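Local coordinates for sugar ABC transporter, periplasmic sugar-binding protein (PDB 4IRX) that binds myo-inositol in the cleft between its two lobes, probably delivering it from the periplasm to an ABC transporter for uptake, at residues E10-F15 against K66-A71; L37-Q42 against T257-A262; A91-D96 against A270-V275. All coordinates share one frame; numbering follows the deposited sequence. Where two conformers were deposited one is given.

Contact 1 of 3, residues E10-F15 against K66-A71; sequences EVVVSF and KVVIVA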
ATOM      1  N   GLU A  10      19.377  14.724  -9.265  1.00 11.87           N
ATOM      2  CA  GLU A  10      18.094  15.119  -8.709  1.00 10.82           C
ATOM      3  C   GLU A  10      17.037  14.184  -9.247  1.00 11.86           C
ATOM      4  O   GLU A  10      17.046  13.818 -10.424  1.00 15.98           O
ATOM      5  CB  GLU A  10      17.705  16.574  -9.057  1.00 14.82           C
ATOM      6  CG  GLU A  10      18.708  17.636  -8.586  1.00 13.05           C
ATOM      7  CD  GLU A  10      18.066  18.953  -8.232  1.00 16.87           C
ATOM      8  OE1 GLU A  10      16.821  19.022  -8.223  1.00 23.96           O
ATOM      9  OE2 GLU A  10      18.829  19.901  -7.948  1.00 27.82           O
ATOM     10  N   VAL A  11      16.115  13.795  -8.368  1.00 11.98           N
ATOM     11  CA  VAL A  11      15.003  12.947  -8.761  1.00 11.29           C
ATOM     12  C   VAL A  11      13.722  13.551  -8.199  1.00 12.41           C
ATOM     13  O   VAL A  11      13.715  14.060  -7.072  1.00 14.74           O
ATOM     14  CB  VAL A  11      15.209  11.492  -8.228  1.00 11.75           C
ATOM     15  CG1 VAL A  11      13.974  10.596  -8.417  1.00 12.68           C
ATOM     16  CG2 VAL A  11      16.415  10.841  -8.926  1.00 12.76           C
ATOM     17  N   VAL A  12      12.650  13.520  -8.982  1.00  9.48           N
ATOM     18  CA  VAL A  12      11.348  13.953  -8.493  1.00 11.88           C
ATOM     19  C   VAL A  12      10.606  12.703  -8.052  1.00 10.57           C
ATOM     20  O   VAL A  12      10.602  11.681  -8.768  1.00 11.67           O
ATOM     21  CB  VAL A  12      10.542  14.716  -9.577  1.00 12.38           C
ATOM     22  CG1 VAL A  12       9.114  14.920  -9.143  1.00 12.80           C
ATOM     23  CG2 VAL A  12      11.203  16.059  -9.865  1.00 13.30           C
ATOM     24  N   VAL A  13      10.019  12.789  -6.862  1.00  9.27           N
ATOM     25  CA  VAL A  13       9.232  11.712  -6.282  1.00  9.62           C
ATOM     26  C   VAL A  13       7.838  12.232  -6.001  1.00 10.55           C
ATOM     27  O   VAL A  13       7.636  13.104  -5.152  1.00 12.75           O
ATOM     28  CB  VAL A  13       9.873  11.179  -4.990  1.00 11.21           C
ATOM     29  CG1 VAL A  13       9.114   9.951  -4.497  1.00 12.75           C
ATOM     30  CG2 VAL A  13      11.329  10.809  -5.267  1.00 12.54           C
ATOM     31  N   SER A  14       6.875  11.667  -6.717  1.00  9.86           N
ATOM     32  CA  SER A  14       5.477  12.054  -6.608  1.00  9.70           C
ATOM     33  C   SER A  14       4.653  11.035  -5.826  1.00 12.19           C
ATOM     34  O   SER A  14       4.453   9.921  -6.300  1.00 10.73           O
ATOM     35  CB  SER A  14       4.903  12.240  -8.005  1.00 12.63           C
ATOM     36  OG  SER A  14       3.489  12.444  -7.924  1.00 14.54           O
ATOM     37  N   PHE A  15       4.184  11.417  -4.637  1.00 11.96           N
ATOM     38  CA  PHE A  15       3.383  10.534  -3.797  1.00 11.92           C
ATOM     39  C   PHE A  15       1.909  10.748  -4.041  1.00 13.35           C
ATOM     40  O   PHE A  15       1.492  11.871  -4.277  1.00 12.78           O
ATOM     41  CB  PHE A  15       3.686  10.817  -2.316  1.00 12.53           C
ATOM     42  CG  PHE A  15       4.999  10.233  -1.839  1.00 11.90           C
ATOM     43  CD1 PHE A  15       5.050   8.934  -1.367  1.00 16.67           C
ATOM     44  CD2 PHE A  15       6.170  10.980  -1.850  1.00 13.50           C
ATOM     45  CE1 PHE A  15       6.243   8.372  -0.936  1.00 18.15           C
ATOM     46  CE2 PHE A  15       7.374  10.431  -1.421  1.00 14.86           C
ATOM     47  CZ  PHE A  15       7.414   9.125  -0.953  1.00 14.50           C
ATOM     48  N   LYS A  66      14.778  14.110 -15.206  1.00 12.84           N
ATOM     49  CA  LYS A  66      15.092  13.041 -16.147  1.00 12.55           C
ATOM     50  C   LYS A  66      14.673  11.674 -15.629  1.00 10.92           C
ATOM     51  O   LYS A  66      14.555  10.726 -16.414  1.00 12.73           O
ATOM     52  CB  LYS A  66      16.577  13.050 -16.560  1.00 14.03           C
ATOM     53  CG  LYS A  66      17.057  14.370 -17.162  1.00 14.23           C
ATOM     54  CD  LYS A  66      16.304  14.687 -18.442  1.00 18.27           C
ATOM     55  CE  LYS A  66      16.753  13.822 -19.599  1.00 28.08           C
ATOM     56  NZ  LYS A  66      16.016  14.169 -20.853  1.00 37.96           N
ATOM     57  N   VAL A  67      14.459  11.562 -14.310  1.00 12.32           N
ATOM     58  CA  VAL A  67      13.827  10.373 -13.729  1.00 11.93           C
ATOM     59  C   VAL A  67      12.800  10.803 -12.715  1.00 11.24           C
ATOM     60  O   VAL A  67      13.062  11.699 -11.897  1.00 11.22           O
ATOM     61  CB  VAL A  67      14.839   9.442 -13.019  1.00 14.08           C
ATOM     62  CG1 VAL A  67      14.122   8.181 -12.559  1.00 14.73           C
ATOM     63  CG2 VAL A  67      15.996   9.105 -13.932  1.00 16.30           C
ATOM     64  N   VAL A  68      11.622  10.194 -12.783  1.00 11.47           N
ATOM     65  CA  VAL A  68      10.560  10.454 -11.819  1.00 11.89           C
ATOM     66  C   VAL A  68      10.142   9.129 -11.218  1.00 10.60           C
ATOM     67  O   VAL A  68      10.014   8.127 -11.936  1.00 12.64           O
ATOM     68  CB  VAL A  68       9.347  11.161 -12.463  1.00 12.82           C
ATOM     69  CG1 VAL A  68       8.293  11.393 -11.421  1.00 21.70           C
ATOM     70  CG2 VAL A  68       9.772  12.501 -13.027  1.00 13.75           C
ATOM     71  N   ILE A  69       9.996   9.096  -9.894  1.00  9.06           N
ATOM     72  CA  ILE A  69       9.444   7.939  -9.193  1.00  9.08           C
ATOM     73  C   ILE A  69       8.045   8.316  -8.793  1.00  9.55           C
ATOM     74  O   ILE A  69       7.837   9.360  -8.206  1.00 10.29           O
ATOM     75  CB  ILE A  69      10.268   7.604  -7.948  1.00  8.40           C
ATOM     76  CG1 ILE A  69      11.713   7.255  -8.350  1.00 10.09           C
ATOM     77  CG2 ILE A  69       9.634   6.491  -7.166  1.00  9.15           C
ATOM     78  CD1 ILE A  69      12.681   7.167  -7.149  1.00 11.36           C
ATOM     79  N   VAL A  70       7.075   7.495  -9.160  1.00  9.37           N
ATOM     80  CA  VAL A  70       5.679   7.857  -8.927  0.60 11.50           C
ATOM     81  C   VAL A  70       4.890   6.745  -8.231  1.00  9.90           C
ATOM     82  O   VAL A  70       4.976   5.565  -8.587  1.00 10.16           O
ATOM     83  CB  VAL A  70       4.996   8.288 -10.257  0.60 10.07           C
ATOM     84  CG1 VAL A  70       5.149   7.227 -11.331  0.60 14.12           C
ATOM     85  CG2 VAL A  70       3.526   8.645 -10.048  0.60  6.10           C
ATOM     86  N   ALA A  71       4.156   7.136  -7.197  1.00  9.46           N
ATOM     87  CA  ALA A  71       3.123   6.268  -6.620  1.00  9.58           C
ATOM     88  C   ALA A  71       1.808   6.866  -7.108  1.00 11.48           C
ATOM     89  O   ALA A  71       1.320   7.846  -6.524  1.00 10.43           O
ATOM     90  CB  ALA A  71       3.189   6.259  -5.094  1.00 11.70           C
TER
HETATM   91  O   HOH W   1      16.544  13.612 -12.926  1.00 14.88           O

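Contact 2 of 3, residues L37-Q42 against T257-A262; sequences LGVKVQ and TALRQA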
ATOM      1  N   LEU A  37      22.960   8.611  -1.184  1.00 10.50           N
ATOM      2  CA  LEU A  37      23.292   8.480  -2.596  1.00 13.30           C
ATOM      3  C   LEU A  37      23.769   9.805  -3.202  1.00 12.16           C
ATOM      4  O   LEU A  37      24.112   9.839  -4.384  1.00 14.28           O
ATOM      5  CB  LEU A  37      22.092   7.935  -3.384  1.00 14.06           C
ATOM      6  CG  LEU A  37      21.686   6.540  -2.968  1.00 11.54           C
ATOM      7  CD1 LEU A  37      20.457   6.112  -3.770  1.00 14.30           C
ATOM      8  CD2 LEU A  37      22.849   5.581  -3.174  1.00 15.97           C
ATOM      9  N   GLY A  38      23.741  10.881  -2.423  1.00 12.81           N
ATOM     10  CA  GLY A  38      24.130  12.185  -2.926  1.00 12.78           C
ATOM     11  C   GLY A  38      23.187  12.712  -3.975  1.00 13.09           C
ATOM     12  O   GLY A  38      23.602  13.408  -4.901  1.00 13.62           O
ATOM     13  N   VAL A  39      21.905  12.390  -3.846  1.00 11.78           N
ATOM     14  CA  VAL A  39      20.913  12.867  -4.798  1.00 14.77           C
ATOM     15  C   VAL A  39      19.900  13.755  -4.101  1.00 12.89           C
ATOM     16  O   VAL A  39      19.434  13.456  -2.994  1.00 14.78           O
ATOM     17  CB  VAL A  39      20.244  11.670  -5.566  1.00 13.67           C
ATOM     18  CG1 VAL A  39      19.381  10.786  -4.660  1.00 15.78           C
ATOM     19  CG2 VAL A  39      19.440  12.144  -6.775  1.00 17.23           C
ATOM     20  N   LYS A  40      19.538  14.860  -4.748  1.00 12.71           N
ATOM     21  CA  LYS A  40      18.468  15.685  -4.212  1.00 15.50           C
ATOM     22  C   LYS A  40      17.138  15.095  -4.642  1.00 14.81           C
ATOM     23  O   LYS A  40      16.959  14.761  -5.814  1.00 14.76           O
ATOM     24  CB  LYS A  40      18.589  17.132  -4.712  1.00 16.08           C
ATOM     25  CG  LYS A  40      17.572  18.071  -4.062  1.00 24.15           C
ATOM     26  CD  LYS A  40      17.758  19.524  -4.504  1.00 28.13           C
ATOM     27  CE  LYS A  40      16.896  20.472  -3.673  1.00 28.07           C
ATOM     28  NZ  LYS A  40      17.089  21.907  -4.093  1.00 29.06           N
ATOM     29  N   VAL A  41      16.216  14.906  -3.701  1.00 12.96           N
ATOM     30  CA  VAL A  41      14.872  14.498  -4.075  1.00 10.61           C
ATOM     31  C   VAL A  41      13.900  15.644  -3.879  1.00 11.21           C
ATOM     32  O   VAL A  41      13.915  16.337  -2.844  1.00 16.93           O
ATOM     33  CB  VAL A  41      14.378  13.199  -3.343  1.00 11.35           C
ATOM     34  CG1 VAL A  41      15.116  11.979  -3.869  1.00 15.43           C
ATOM     35  CG2 VAL A  41      14.496  13.327  -1.799  1.00 14.36           C
ATOM     36  N   GLN A  42      13.084  15.885  -4.896  1.00 12.42           N
ATOM     37  CA  GLN A  42      12.018  16.849  -4.727  1.00 11.96           C
ATOM     38  C   GLN A  42      10.731  16.066  -4.577  1.00 11.10           C
ATOM     39  O   GLN A  42      10.344  15.323  -5.469  1.00 13.23           O
ATOM     40  CB  GLN A  42      11.939  17.836  -5.896  1.00 14.36           C
ATOM     41  CG  GLN A  42      13.167  18.724  -5.973  1.00 16.46           C
ATOM     42  CD  GLN A  42      12.921  20.014  -6.746  1.00 20.61           C
ATOM     43  OE1 GLN A  42      11.962  20.730  -6.471  1.00 25.46           O
ATOM     44  NE2 GLN A  42      13.823  20.343  -7.665  1.00 27.62           N
ATOM     45  N   THR A 257      15.018   0.901  -3.317  1.00  9.42           N
ATOM     46  CA  THR A 257      15.334   0.233  -4.572  1.00  9.10           C
ATOM     47  C   THR A 257      14.982   1.107  -5.759  1.00  9.87           C
ATOM     48  O   THR A 257      15.767   1.198  -6.718  1.00 10.47           O
ATOM     49  CB  THR A 257      14.626  -1.121  -4.656  1.00  7.31           C
ATOM     50  OG1 THR A 257      15.062  -1.960  -3.571  1.00  8.48           O
ATOM     51  CG2 THR A 257      14.880  -1.799  -5.977  1.00  8.33           C
ATOM     52  N   ALA A 258      13.822   1.756  -5.711  1.00  8.18           N
ATOM     53  CA  ALA A 258      13.480   2.679  -6.801  1.00  7.78           C
ATOM     54  C   ALA A 258      14.498   3.816  -6.939  1.00  9.26           C
ATOM     55  O   ALA A 258      14.897   4.158  -8.055  1.00  8.79           O
ATOM     56  CB  ALA A 258      12.064   3.239  -6.613  1.00 10.47           C
ATOM     57  N   LEU A 259      14.911   4.397  -5.816  1.00  8.38           N
ATOM     58  CA  LEU A 259      15.874   5.483  -5.870  1.00  7.78           C
ATOM     59  C   LEU A 259      17.244   5.019  -6.344  1.00  8.35           C
ATOM     60  O   LEU A 259      17.901   5.729  -7.092  1.00 11.18           O
ATOM     61  CB  LEU A 259      15.972   6.190  -4.515  1.00 10.75           C
ATOM     62  CG  LEU A 259      16.743   7.495  -4.574  1.00  9.59           C
ATOM     63  CD1 LEU A 259      15.992   8.486  -5.471  1.00 10.50           C
ATOM     64  CD2 LEU A 259      16.910   8.032  -3.146  1.00 12.48           C
ATOM     65  N   ARG A 260      17.680   3.842  -5.899  1.00  6.92           N
ATOM     66  CA  ARG A 260      18.961   3.280  -6.361  1.00  9.64           C
ATOM     67  C   ARG A 260      18.974   3.069  -7.861  1.00 10.29           C
ATOM     68  O   ARG A 260      19.952   3.418  -8.531  1.00  9.65           O
ATOM     69  CB  ARG A 260      19.297   1.981  -5.620  1.00  8.19           C
ATOM     70  CG  ARG A 260      19.643   2.170  -4.159  1.00  8.18           C
ATOM     71  CD  ARG A 260      19.473   0.870  -3.393  1.00  9.55           C
ATOM     72  NE  ARG A 260      19.680   1.135  -1.982  1.00  8.03           N
ATOM     73  CZ  ARG A 260      19.514   0.261  -1.010  1.00  7.26           C
ATOM     74  NH1 ARG A 260      19.083  -0.972  -1.259  1.00 10.96           N
ATOM     75  NH2 ARG A 260      19.749   0.651   0.247  1.00  9.92           N
ATOM     76  N   GLN A 261      17.888   2.521  -8.393  1.00  9.18           N
ATOM     77  CA  GLN A 261      17.762   2.403  -9.838  1.00  8.37           C
ATOM     78  C   GLN A 261      17.775   3.768 -10.517  1.00  9.56           C
ATOM     79  O   GLN A 261      18.433   3.933 -11.537  1.00 11.06           O
ATOM     80  CB  GLN A 261      16.475   1.667 -10.199  1.00  9.39           C
ATOM     81  CG  GLN A 261      16.449   0.178  -9.829  1.00 11.26           C
ATOM     82  CD  GLN A 261      15.398  -0.558 -10.635  1.00 16.27           C
ATOM     83  OE1 GLN A 261      15.217  -0.267 -11.821  1.00 18.27           O
ATOM     84  NE2 GLN A 261      14.674  -1.470 -10.004  1.00 18.84           N
ATOM     85  N   ALA A 262      17.064   4.741  -9.956  1.00  9.23           N
ATOM     86  CA  ALA A 262      17.053   6.084 -10.545  1.00 10.86           C
ATOM     87  C   ALA A 262      18.459   6.684 -10.635  1.00 12.03           C
ATOM     88  O   ALA A 262      18.813   7.287 -11.646  1.00 11.12           O
ATOM     89  CB  ALA A 262      16.134   6.992  -9.737  1.00  9.30           C
TER

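Contact 3 of 3, residues A91-D96 against A270-V275; sequences AVISVD and AALKSV. With INS (1,2,3,4,5,6-hexahydroxy-cyclohexane), chain C.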
ATOM      1  N   ALA A  91      12.562   9.232 -17.782  1.00 12.87           N
ATOM      2  CA  ALA A  91      12.343   7.854 -17.331  1.00 10.92           C
ATOM      3  C   ALA A  91      11.370   7.860 -16.149  1.00 13.89           C
ATOM      4  O   ALA A  91      11.434   8.719 -15.266  1.00 12.58           O
ATOM      5  CB  ALA A  91      13.643   7.196 -16.948  1.00 14.37           C
ATOM      6  N   VAL A  92      10.457   6.907 -16.167  1.00 12.68           N
ATOM      7  CA  VAL A  92       9.457   6.755 -15.121  1.00 12.08           C
ATOM      8  C   VAL A  92       9.540   5.373 -14.484  1.00 10.99           C
ATOM      9  O   VAL A  92       9.601   4.338 -15.174  1.00 11.70           O
ATOM     10  CB  VAL A  92       8.036   6.976 -15.697  1.00 12.75           C
ATOM     11  CG1 VAL A  92       6.942   6.796 -14.610  1.00 14.84           C
ATOM     12  CG2 VAL A  92       7.924   8.365 -16.346  1.00 16.03           C
ATOM     13  N   ILE A  93       9.535   5.356 -13.158  1.00 10.39           N
ATOM     14  CA  ILE A  93       9.417   4.114 -12.414  1.00  9.83           C
ATOM     15  C   ILE A  93       8.319   4.292 -11.352  1.00  8.64           C
ATOM     16  O   ILE A  93       8.217   5.347 -10.718  1.00 10.23           O
ATOM     17  CB  ILE A  93      10.781   3.690 -11.824  1.00 13.39           C
ATOM     18  CG1 ILE A  93      10.717   2.303 -11.168  1.00 17.37           C
ATOM     19  CG2 ILE A  93      11.293   4.742 -10.876  1.00 14.31           C
ATOM     20  CD1 ILE A  93      12.101   1.711 -10.934  1.00 14.74           C
ATOM     21  N   SER A  94       7.479   3.285 -11.193  1.00  8.36           N
ATOM     22  CA  SER A  94       6.429   3.357 -10.189  1.00  8.94           C
ATOM     23  C   SER A  94       6.886   2.657  -8.911  1.00 10.53           C
ATOM     24  O   SER A  94       7.736   1.767  -8.936  1.00  9.52           O
ATOM     25  CB  SER A  94       5.102   2.772 -10.711  1.00 11.29           C
ATOM     26  OG  SER A  94       5.227   1.391 -11.026  1.00 10.37           O
ATOM     27  N   VAL A  95       6.323   3.110  -7.799  1.00  8.44           N
ATOM     28  CA  VAL A  95       6.595   2.506  -6.503  1.00  7.57           C
ATOM     29  C   VAL A  95       5.272   2.273  -5.768  1.00  9.46           C
ATOM     30  O   VAL A  95       4.336   3.074  -5.869  1.00  9.19           O
ATOM     31  CB  VAL A  95       7.583   3.344  -5.654  1.00  9.03           C
ATOM     32  CG1 VAL A  95       6.941   4.635  -5.169  1.00 11.78           C
ATOM     33  CG2 VAL A  95       8.090   2.519  -4.433  1.00 11.31           C
ATOM     34  N   ASP A  96       5.210   1.134  -5.069  1.00  7.27           N
ATOM     35  CA  ASP A  96       4.075   0.696  -4.249  1.00  9.34           C
ATOM     36  C   ASP A  96       2.884   0.182  -5.036  1.00 10.30           C
ATOM     37  O   ASP A  96       2.354  -0.905  -4.762  1.00 10.46           O
ATOM     38  CB  ASP A  96       3.616   1.750  -3.249  1.00 10.11           C
ATOM     39  CG  ASP A  96       2.462   1.243  -2.415  1.00  9.92           C
ATOM     40  OD1 ASP A  96       2.710   0.375  -1.540  1.00 10.87           O
ATOM     41  OD2 ASP A  96       1.325   1.665  -2.662  1.00 11.48           O
ATOM     42  N   ALA A 270      21.763   3.036 -17.009  1.00 13.27           N
ATOM     43  CA  ALA A 270      21.284   1.695 -16.709  1.00 12.19           C
ATOM     44  C   ALA A 270      19.767   1.626 -16.754  1.00 14.99           C
ATOM     45  O   ALA A 270      19.079   2.557 -16.314  1.00 17.56           O
ATOM     46  CB  ALA A 270      21.758   1.279 -15.355  1.00 11.64           C
ATOM     47  N   ALA A 271      19.246   0.530 -17.292  1.00 19.20           N
ATOM     48  CA  ALA A 271      17.813   0.384 -17.491  1.00 19.15           C
ATOM     49  C   ALA A 271      17.111   0.228 -16.153  1.00 17.14           C
ATOM     50  O   ALA A 271      17.635  -0.426 -15.242  1.00 21.87           O
ATOM     51  CB  ALA A 271      17.544  -0.831 -18.374  1.00 24.65           C
ATOM     52  N   LEU A 272      15.928   0.838 -16.044  1.00 15.57           N
ATOM     53  CA  LEU A 272      15.038   0.649 -14.894  1.00 15.07           C
ATOM     54  C   LEU A 272      14.320  -0.669 -15.068  1.00 19.44           C
ATOM     55  O   LEU A 272      13.899  -0.998 -16.174  1.00 20.63           O
ATOM     56  CB  LEU A 272      14.018   1.781 -14.805  1.00 11.66           C
ATOM     57  CG  LEU A 272      14.608   3.183 -14.708  1.00 14.14           C
ATOM     58  CD1 LEU A 272      13.513   4.247 -14.717  1.00 17.03           C
ATOM     59  CD2 LEU A 272      15.437   3.295 -13.423  1.00 14.86           C
ATOM     60  N   LYS A 273      14.176  -1.436 -13.991  1.00 15.00           N
ATOM     61  CA  LYS A 273      13.636  -2.795 -14.106  1.00 15.01           C
ATOM     62  C   LYS A 273      12.631  -3.045 -12.977  1.00 14.52           C
ATOM     63  O   LYS A 273      12.780  -2.516 -11.862  1.00 16.19           O
ATOM     64  CB  LYS A 273      14.791  -3.814 -14.075  1.00 22.30           C
ATOM     65  CG  LYS A 273      14.445  -5.271 -14.383  1.00 42.12           C
ATOM     66  CD  LYS A 273      15.743  -6.087 -14.541  1.00 47.41           C
ATOM     67  CE  LYS A 273      15.523  -7.597 -14.522  1.00 52.90           C
ATOM     68  NZ  LYS A 273      16.826  -8.351 -14.570  1.00 50.52           N
ATOM     69  N   SER A 274      11.593  -3.825 -13.261  1.00 10.83           N
ATOM     70  CA  SER A 274      10.606  -4.154 -12.222  1.00 12.91           C
ATOM     71  C   SER A 274      11.157  -5.090 -11.145  1.00 14.52           C
ATOM     72  O   SER A 274      11.958  -6.002 -11.422  1.00 16.07           O
ATOM     73  CB  SER A 274       9.364  -4.787 -12.860  1.00 12.59           C
ATOM     74  OG  SER A 274       8.682  -3.844 -13.663  1.00 13.23           O
ATOM     75  N   VAL A 275      10.739  -4.858  -9.900  1.00 11.63           N
ATOM     76  CA  VAL A 275      11.121  -5.707  -8.786  1.00 11.26           C
ATOM     77  C   VAL A 275       9.870  -5.903  -7.930  1.00 15.03           C
ATOM     78  O   VAL A 275       9.228  -4.925  -7.575  1.00 10.86           O
ATOM     79  CB  VAL A 275      12.205  -5.039  -7.922  1.00 14.27           C
ATOM     80  CG1 VAL A 275      12.531  -5.911  -6.701  1.00 22.46           C
ATOM     81  CG2 VAL A 275      13.467  -4.726  -8.748  1.00 18.55           C
TER
HETATM   82  C1  INS C 401       0.047   0.782   0.401  1.00  8.24           C
HETATM   83  C2  INS C 401      -0.252   0.724   1.862  1.00  8.99           C
HETATM   84  C3  INS C 401      -1.065   1.937   2.235  1.00  8.66           C
HETATM   85  C4  INS C 401      -2.355   1.949   1.479  1.00 10.19           C
HETATM   86  C5  INS C 401      -2.092   2.052   0.023  1.00  8.58           C
HETATM   87  C6  INS C 401      -1.205   0.920  -0.442  1.00 10.68           C
HETATM   88  O1  INS C 401       0.779  -0.353   0.010  1.00  8.29           O
HETATM   89  O2  INS C 401      -0.933  -0.458   2.155  1.00 10.06           O
HETATM   90  O3  INS C 401      -1.296   1.973   3.623  1.00  9.33           O
HETATM   91  O4  INS C 401      -3.172   2.990   1.910  1.00 11.40           O
HETATM   92  O5  INS C 401      -3.304   2.064  -0.661  1.00 10.97           O
HETATM   93  O6  INS C 401      -0.969   0.982  -1.825  1.00  8.84           O

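Contact 1 of 3, residues E10-F15 against K66-A71
The carbonyl oxygen of Val12 is approached from two directions by segment 66-71: Ile69 N donates to it at 2.9 Å, and Val68 CA makes a CA-H...O contact with the same Val12 O at 3.3 Å. Ile69 O repeats the pattern one step on, taking Ser14 N at 2.9 Å and the CA-H of Val13, and Ser14 O then accepts Ala71 N. The result is a regular parallel ladder whose strands run 20° apart. It weakens at its start, where Val12 N reaches Val67 O at a long 3.5 Å; one step earlier a water bridges, donating to Glu10 O and accepting from Lys66 N.

On one face Ile69 CD1 packs on Val11 CG1 at 3.9 Å, the two side chains crossing obliquely. On the other, Val68 CG2 lies against Val12 CB under helix 50-62, whose Gln53 NE2 donates to both Ser14 OG and Ala71 O. Helix 50-62 leads from strand 40-45 into strand 67-70, a beta-alpha-beta crossover that steps over strand 10-15. Backbone polar groups are met here and, on the far side of strand 10-15, by strand 40-45, while Val12 and Val68 turn aliphatic surface to helix 50-62, and Val11 and Val67 to helix 251-268.

Contact 2 of 3, residues L37-Q42 against T257-A262
The backbones of Leu37 and Arg260 stay apart, CA to CA 7.7 Å; segment 37-42 leaves helix 21-37 through a Schellman motif at Gly38, with positive phi, and enters strand 40-45, while segment 257-262 is a turn of helix 251-268, and side chains alone bridge them. Leu259 takes part in three of the four residue contacts. Its CG stands anti to the backbone N (chi1 -168°), and from there its two methyls lie among the partners. Leu259 CD1 meets Val41 CG1 at 3.9 Å, the side chains inclined to each other. Leu259 CD2 faces Val39 CG1 at 4.0 Å, and this pair approaches tip to tip; Val39 CG1 is near both leucine methyls. It sits between its own backbone N and carbonyl carbon (chi1 67°), a crowded position that directs this methyl to the leucine.

Leu37 closes the outer side. It slides past Leu259 in the opposite direction, its CD1 resting 4.0 Å from Leu259 CG. The same Leu37 methyl touches Arg260 CG, also at 4.0 Å, where the two side chains cross at about a right angle. Arg260 therefore lends only its aliphatic stem here; the chain runs extended from CG to NE, and NE forms a salt bridge with Glu33 of helix 21-37.

Leu30 and Ala34 of helix 21-37 also touch Leu259, as do Val11 and Ile69 of strands 10-15 and 67-70, so the leucine is inserted between a neighbouring helix and one face of the sheet. Helix 251-268, from late in the chain, is thereby packed against the N-terminal helix and strands of the same lobe. The joint is one of branched methyls in van der Waals contact, without directional bonds between the segments, and the charge at its exposed border is paired with a glutamate.

Contact 3 of 3, residues A91-D96 against A270-V275
Leu272 CD1 supplies the apolar contact, lying 3.7 Å from Ala91 CB and 4.0 Å from Ile93 CB, and so touching two residues that point to the same side of strand 91-95. It also passes 3.9 Å from Val92 O on the intervening residue. Leu272 CG is anti to its own carbonyl carbon (chi1 -57°), and from CG the branch CD1 reaches the strand. Gln261 of helix 251-268 touches both Leu272 and Ile93, and its OE1 accepts the backbone N of Lys273, tying the loop to the helix.

Polar contact belongs to Asp96, at the far end of segment 91-96, which holds the bound myo-inositol. Its carboxylate works as a two-pronged acceptor: INS O1 donates to Asp96 OD1 at 2.6 Å and INS O6 donates to Asp96 OD2 at 2.5 Å. The two hydroxyls sit on adjacent ring carbons. An alanine here would probably leave the O1 and O6 hydroxyls without these acceptors and loosen the hold on the sugar alcohol. Ser145, Gln20, Asp229, Asp140, Ser174 and Asn139 also bond to the ligand. Segment 91-96 thus joins two chemistries, aliphatic packing against the loop that precedes strand 275-282, and short hydrogen bonds from a neighbouring pair of hydroxyls to one carboxylate, an arrangement suited to a vicinal diol.

All three contacts belong to the lobe containing the seven-stranded sheet. Contact 1 is its buried interior, whereas contacts 2 and 3 are partly buried: contact 2 lies at the edge strand 40-45, contact 3 at the middle strand 91-95, where a surface loop covers it. Strand 10-15 of contact 1 pairs with strand 40-45 of contact 2 through Val11 and Lys40, and strand 67-70 pairs with strand 91-95 of contact 3 through Val70 and Ile93. Helix 251-268 links the last two, since Gln261 of segment 257-262 reaches the loop of contact 3. Backbone hydrogen bonds dominate contact 1, methyl packing contacts 2 and 3, and only contact 3 extends to ligand-binding chemistry.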